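RimK-related lysine biosynthesis protein (Thermococcus kodakarensis, PDB 5K2M) binds ADP and magnesium and, as a LysX-type member of the RimK family of ATP-grasp ligases, probably serves amino-acid biosynthesis. Local coordinates at residues 1-13 with 21-35. Numbering follows the deposited sequence.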
# COMPACT_ATOMS: atom_id res chain seq x y z
N MET A 1 -24.80 39.47 -10.68
CA MET A 1 -25.36 38.30 -11.43
C MET A 1 -24.44 37.89 -12.56
O MET A 1 -24.23 38.67 -13.49
CB MET A 1 -26.70 38.66 -12.05
CG MET A 1 -27.89 38.14 -11.29
SD MET A 1 -28.29 36.44 -11.73
CE MET A 1 -29.76 36.29 -10.74
N ARG A 2 -23.91 36.68 -12.49
CA ARG A 2 -23.24 36.08 -13.63
C ARG A 2 -24.04 34.87 -14.10
O ARG A 2 -24.21 33.89 -13.37
CB ARG A 2 -21.78 35.73 -13.30
CG ARG A 2 -20.88 36.96 -13.34
CD ARG A 2 -19.55 36.75 -12.65
NE ARG A 2 -18.79 35.65 -13.23
CZ ARG A 2 -18.02 35.73 -14.31
NH1 ARG A 2 -17.89 36.86 -14.97
NH2 ARG A 2 -17.37 34.65 -14.73
N ILE A 3 -24.55 34.96 -15.32
CA ILE A 3 -25.39 33.93 -15.91
C ILE A 3 -24.58 33.20 -16.97
O ILE A 3 -24.13 33.80 -17.94
CB ILE A 3 -26.65 34.56 -16.55
CG1 ILE A 3 -27.52 35.23 -15.49
CG2 ILE A 3 -27.45 33.49 -17.30
CD1 ILE A 3 -28.63 36.11 -16.04
N GLY A 4 -24.37 31.91 -16.78
CA GLY A 4 -23.73 31.08 -17.81
C GLY A 4 -24.73 30.57 -18.84
O GLY A 4 -25.88 30.29 -18.50
N ILE A 5 -24.28 30.43 -20.09
CA ILE A 5 -25.07 29.72 -21.10
C ILE A 5 -24.19 28.66 -21.75
O ILE A 5 -23.22 28.99 -22.42
CB ILE A 5 -25.57 30.67 -22.21
CG1 ILE A 5 -26.37 31.82 -21.61
CG2 ILE A 5 -26.43 29.93 -23.21
CD1 ILE A 5 -26.82 32.86 -22.62
N THR A 6 -24.54 27.38 -21.59
CA THR A 6 -23.76 26.31 -22.23
C THR A 6 -24.39 25.93 -23.56
O THR A 6 -25.61 25.82 -23.66
CB THR A 6 -23.63 25.06 -21.36
OG1 THR A 6 -24.92 24.53 -21.11
CG2 THR A 6 -22.95 25.39 -20.06
N TYR A 7 -23.54 25.70 -24.56
CA TYR A 7 -24.01 25.57 -25.94
C TYR A 7 -23.06 24.76 -26.83
O TYR A 7 -21.85 24.65 -26.57
CB TYR A 7 -24.24 26.95 -26.55
CG TYR A 7 -22.98 27.75 -26.85
CD1 TYR A 7 -22.38 28.57 -25.90
CD2 TYR A 7 -22.42 27.71 -28.12
CE1 TYR A 7 -21.24 29.31 -26.20
CE2 TYR A 7 -21.29 28.44 -28.42
CZ TYR A 7 -20.70 29.23 -27.47
OH TYR A 7 -19.57 29.92 -27.83
N THR A 8 -23.63 24.20 -27.89
CA THR A 8 -22.89 23.49 -28.91
C THR A 8 -22.71 24.43 -30.09
O THR A 8 -21.58 24.72 -30.50
CB THR A 8 -23.67 22.24 -29.35
OG1 THR A 8 -24.05 21.50 -28.19
CG2 THR A 8 -22.81 21.37 -30.28
N VAL A 9 -23.83 24.91 -30.62
CA VAL A 9 -23.82 25.98 -31.61
C VAL A 9 -24.79 27.02 -31.09
O VAL A 9 -25.66 26.72 -30.27
CB VAL A 9 -24.20 25.49 -33.03
CG1 VAL A 9 -23.18 24.49 -33.56
CG2 VAL A 9 -25.58 24.86 -33.06
N LEU A 10 -24.64 28.26 -31.54
CA LEU A 10 -25.54 29.32 -31.13
C LEU A 10 -26.62 29.50 -32.19
O LEU A 10 -26.44 30.21 -33.18
CB LEU A 10 -24.76 30.63 -30.91
CG LEU A 10 -23.73 30.60 -29.78
CD1 LEU A 10 -22.90 31.87 -29.79
CD2 LEU A 10 -24.38 30.40 -28.42
N ARG A 11 -27.74 28.81 -31.97
CA ARG A 11 -28.92 28.95 -32.83
C ARG A 11 -29.62 30.26 -32.46
O ARG A 11 -29.21 30.96 -31.54
CB ARG A 11 -29.89 27.76 -32.65
CG ARG A 11 -29.30 26.39 -32.95
CD ARG A 11 -30.12 25.24 -32.35
NE ARG A 11 -30.06 25.20 -30.89
CZ ARG A 11 -30.67 24.29 -30.13
NH1 ARG A 11 -31.38 23.31 -30.68
NH2 ARG A 11 -30.56 24.34 -28.79
N ARG A 12 -30.68 30.59 -33.18
CA ARG A 12 -31.44 31.79 -32.88
C ARG A 12 -31.89 31.81 -31.41
O ARG A 12 -31.80 32.84 -30.75
CB ARG A 12 -32.63 31.90 -33.84
CG ARG A 12 -33.70 32.90 -33.42
CD ARG A 12 -33.18 34.33 -33.31
NE ARG A 12 -34.00 35.10 -32.38
CZ ARG A 12 -35.25 35.49 -32.61
NH1 ARG A 12 -35.87 35.19 -33.75
NH2 ARG A 12 -35.90 36.18 -31.68
N GLU A 13 -32.37 30.68 -30.90
CA GLU A 13 -32.76 30.57 -29.50
C GLU A 13 -31.65 31.05 -28.54
O GLU A 13 -31.92 31.83 -27.62
CB GLU A 13 -33.18 29.14 -29.15
CG GLU A 13 -34.54 28.71 -29.68
CD GLU A 13 -34.50 28.08 -31.07
OE1 GLU A 13 -35.49 27.40 -31.44
OE2 GLU A 13 -33.50 28.25 -31.81
N ALA A 21 -30.43 37.59 -21.10
CA ALA A 21 -29.55 37.40 -19.94
C ALA A 21 -28.76 38.66 -19.65
O ALA A 21 -28.56 39.02 -18.49
CB ALA A 21 -28.61 36.22 -20.16
N GLY A 22 -28.32 39.34 -20.72
CA GLY A 22 -27.55 40.58 -20.60
C GLY A 22 -28.30 41.73 -19.96
O GLY A 22 -27.70 42.67 -19.46
N GLU A 23 -29.63 41.68 -19.98
CA GLU A 23 -30.45 42.68 -19.29
C GLU A 23 -30.43 42.48 -17.77
O GLU A 23 -30.64 43.43 -17.02
CB GLU A 23 -31.89 42.66 -19.81
CG GLU A 23 -32.03 42.91 -21.31
CD GLU A 23 -33.48 42.92 -21.79
OE1 GLU A 23 -33.71 42.82 -23.02
OE2 GLU A 23 -34.40 43.05 -20.95
N PHE A 24 -30.17 41.26 -17.31
CA PHE A 24 -30.19 40.93 -15.88
C PHE A 24 -28.80 40.86 -15.23
O PHE A 24 -28.69 40.91 -14.01
CB PHE A 24 -30.92 39.60 -15.65
CG PHE A 24 -32.38 39.67 -15.98
CD1 PHE A 24 -32.82 39.50 -17.29
CD2 PHE A 24 -33.32 39.93 -14.99
CE1 PHE A 24 -34.17 39.57 -17.61
CE2 PHE A 24 -34.67 40.00 -15.30
CZ PHE A 24 -35.09 39.82 -16.61
N GLY A 25 -27.75 40.74 -16.03
CA GLY A 25 -26.39 40.70 -15.49
C GLY A 25 -25.34 40.37 -16.53
O GLY A 25 -25.57 40.54 -17.72
N GLU A 26 -24.19 39.92 -16.06
CA GLU A 26 -23.08 39.56 -16.92
C GLU A 26 -23.31 38.16 -17.49
O GLU A 26 -23.68 37.24 -16.77
CB GLU A 26 -21.81 39.60 -16.08
CG GLU A 26 -20.51 39.43 -16.83
CD GLU A 26 -19.30 39.60 -15.92
OE1 GLU A 26 -19.49 39.88 -14.71
OE2 GLU A 26 -18.15 39.45 -16.41
N VAL A 27 -23.12 38.00 -18.80
CA VAL A 27 -23.34 36.72 -19.47
C VAL A 27 -22.01 36.05 -19.79
O VAL A 27 -21.15 36.66 -20.41
CB VAL A 27 -24.13 36.92 -20.79
CG1 VAL A 27 -24.43 35.57 -21.44
CG2 VAL A 27 -25.42 37.67 -20.53
N VAL A 28 -21.83 34.80 -19.35
CA VAL A 28 -20.64 34.01 -19.69
C VAL A 28 -21.03 32.91 -20.66
O VAL A 28 -21.75 31.97 -20.30
CB VAL A 28 -20.01 33.38 -18.43
CG1 VAL A 28 -18.69 32.68 -18.76
CG2 VAL A 28 -19.82 34.44 -17.36
N MET A 29 -20.55 33.04 -21.90
CA MET A 29 -20.84 32.08 -22.96
C MET A 29 -19.89 30.91 -22.83
O MET A 29 -18.68 31.09 -22.88
CB MET A 29 -20.65 32.72 -24.33
CG MET A 29 -21.55 33.91 -24.57
SD MET A 29 -23.28 33.47 -24.42
CE MET A 29 -23.53 32.49 -25.88
N LEU A 30 -20.43 29.71 -22.65
CA LEU A 30 -19.60 28.55 -22.40
C LEU A 30 -19.83 27.53 -23.48
O LEU A 30 -20.78 26.75 -23.42
CB LEU A 30 -19.93 27.93 -21.05
CG LEU A 30 -19.64 28.83 -19.85
CD1 LEU A 30 -20.60 28.47 -18.73
CD2 LEU A 30 -18.20 28.70 -19.40
N HIS A 31 -18.98 27.54 -24.49
CA HIS A 31 -18.97 26.45 -25.43
C HIS A 31 -18.48 25.19 -24.70
O HIS A 31 -17.83 25.27 -23.66
CB HIS A 31 -18.09 26.76 -26.63
CG HIS A 31 -18.16 25.70 -27.69
ND1 HIS A 31 -17.09 24.92 -28.03
CD2 HIS A 31 -19.21 25.25 -28.42
CE1 HIS A 31 -17.46 24.06 -28.96
NE2 HIS A 31 -18.74 24.23 -29.21
N GLU A 32 -18.82 24.04 -25.26
CA GLU A 32 -18.38 22.75 -24.75
C GLU A 32 -16.87 22.64 -24.52
O GLU A 32 -16.43 22.03 -23.55
CB GLU A 32 -18.89 21.65 -25.67
CG GLU A 32 -20.38 21.47 -25.47
CD GLU A 32 -21.04 20.54 -26.46
OE1 GLU A 32 -20.52 20.30 -27.57
OE2 GLU A 32 -22.13 20.06 -26.10
N ASP A 33 -16.08 23.26 -25.40
CA ASP A 33 -14.63 23.34 -25.22
C ASP A 33 -14.23 24.01 -23.90
O ASP A 33 -13.17 23.72 -23.36
CB ASP A 33 -13.96 24.11 -26.37
CG ASP A 33 -14.08 23.40 -27.72
OD1 ASP A 33 -14.64 22.27 -27.81
OD2 ASP A 33 -13.60 23.99 -28.70
N ASP A 34 -15.06 24.91 -23.41
CA ASP A 34 -14.82 25.62 -22.14
C ASP A 34 -15.22 24.83 -20.89
O ASP A 34 -15.05 25.33 -19.77
CB ASP A 34 -15.59 26.95 -22.13
CG ASP A 34 -15.24 27.84 -23.30
OD1 ASP A 34 -14.02 27.99 -23.58
OD2 ASP A 34 -16.17 28.39 -23.94
N LEU A 35 -15.77 23.63 -21.07
CA LEU A 35 -16.26 22.85 -19.94
C LEU A 35 -15.27 21.77 -19.54
O LEU A 35 -15.05 20.81 -20.27
CB LEU A 35 -17.61 22.23 -20.28
CG LEU A 35 -18.71 23.24 -20.64
CD1 LEU A 35 -19.93 22.55 -21.21
CD2 LEU A 35 -19.06 24.11 -19.43
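Strands 2-7 and 26-31 pair in parallel from Arg2-Glu26 to Tyr7-His31, their axes 4.6 Å apart at 25°; the alternating backbone bonds include a nearly straight one from Ile3 N to Glu26 O (2.8 Å). Arg2 and Glu26 run side by side on one sheet face, and Arg2 NH1 makes a salt bridge with Glu26 OE2 at 3.0 Å, guanidinium and carboxylate planes being 82° apart. Val28 CG2 lies over one face of that guanidinium, toward its rim, 3.6 Å from Arg2 NH2, while Arg2 NE is bonded to Asp42 O. On the face of Ile3, Ile5 and Tyr7, Ile3 meets the connecting helix through CG2 to Ala21 CB (4.1 Å) and CD1 to Phe24 CB, and Ile5 CD1 meets Val27 CG1 at 3.8 Å. With CG set between its backbone N and carbonyl carbon (chi1 72°), Tyr7 lays its ring across His31, whose CB makes an off-centre CH-pi contact 4.2 Å from the ring centroid; Leu10 CD2 lies over the opposite face, toward the rim, and Tyr7 CE1 is 3.9 Å from Met29 CE. Were this tyrosine an alanine, the space between Leu10 and His31 would probably be left unfilled and Met29 CE would lose its aromatic neighbour. Helix 12-24 completes a beta-alpha-beta unit of the parallel N-terminal sheet, strand 26-31 outermost within this chain, as in ATP-grasp enzymes, away from the nucleotide site.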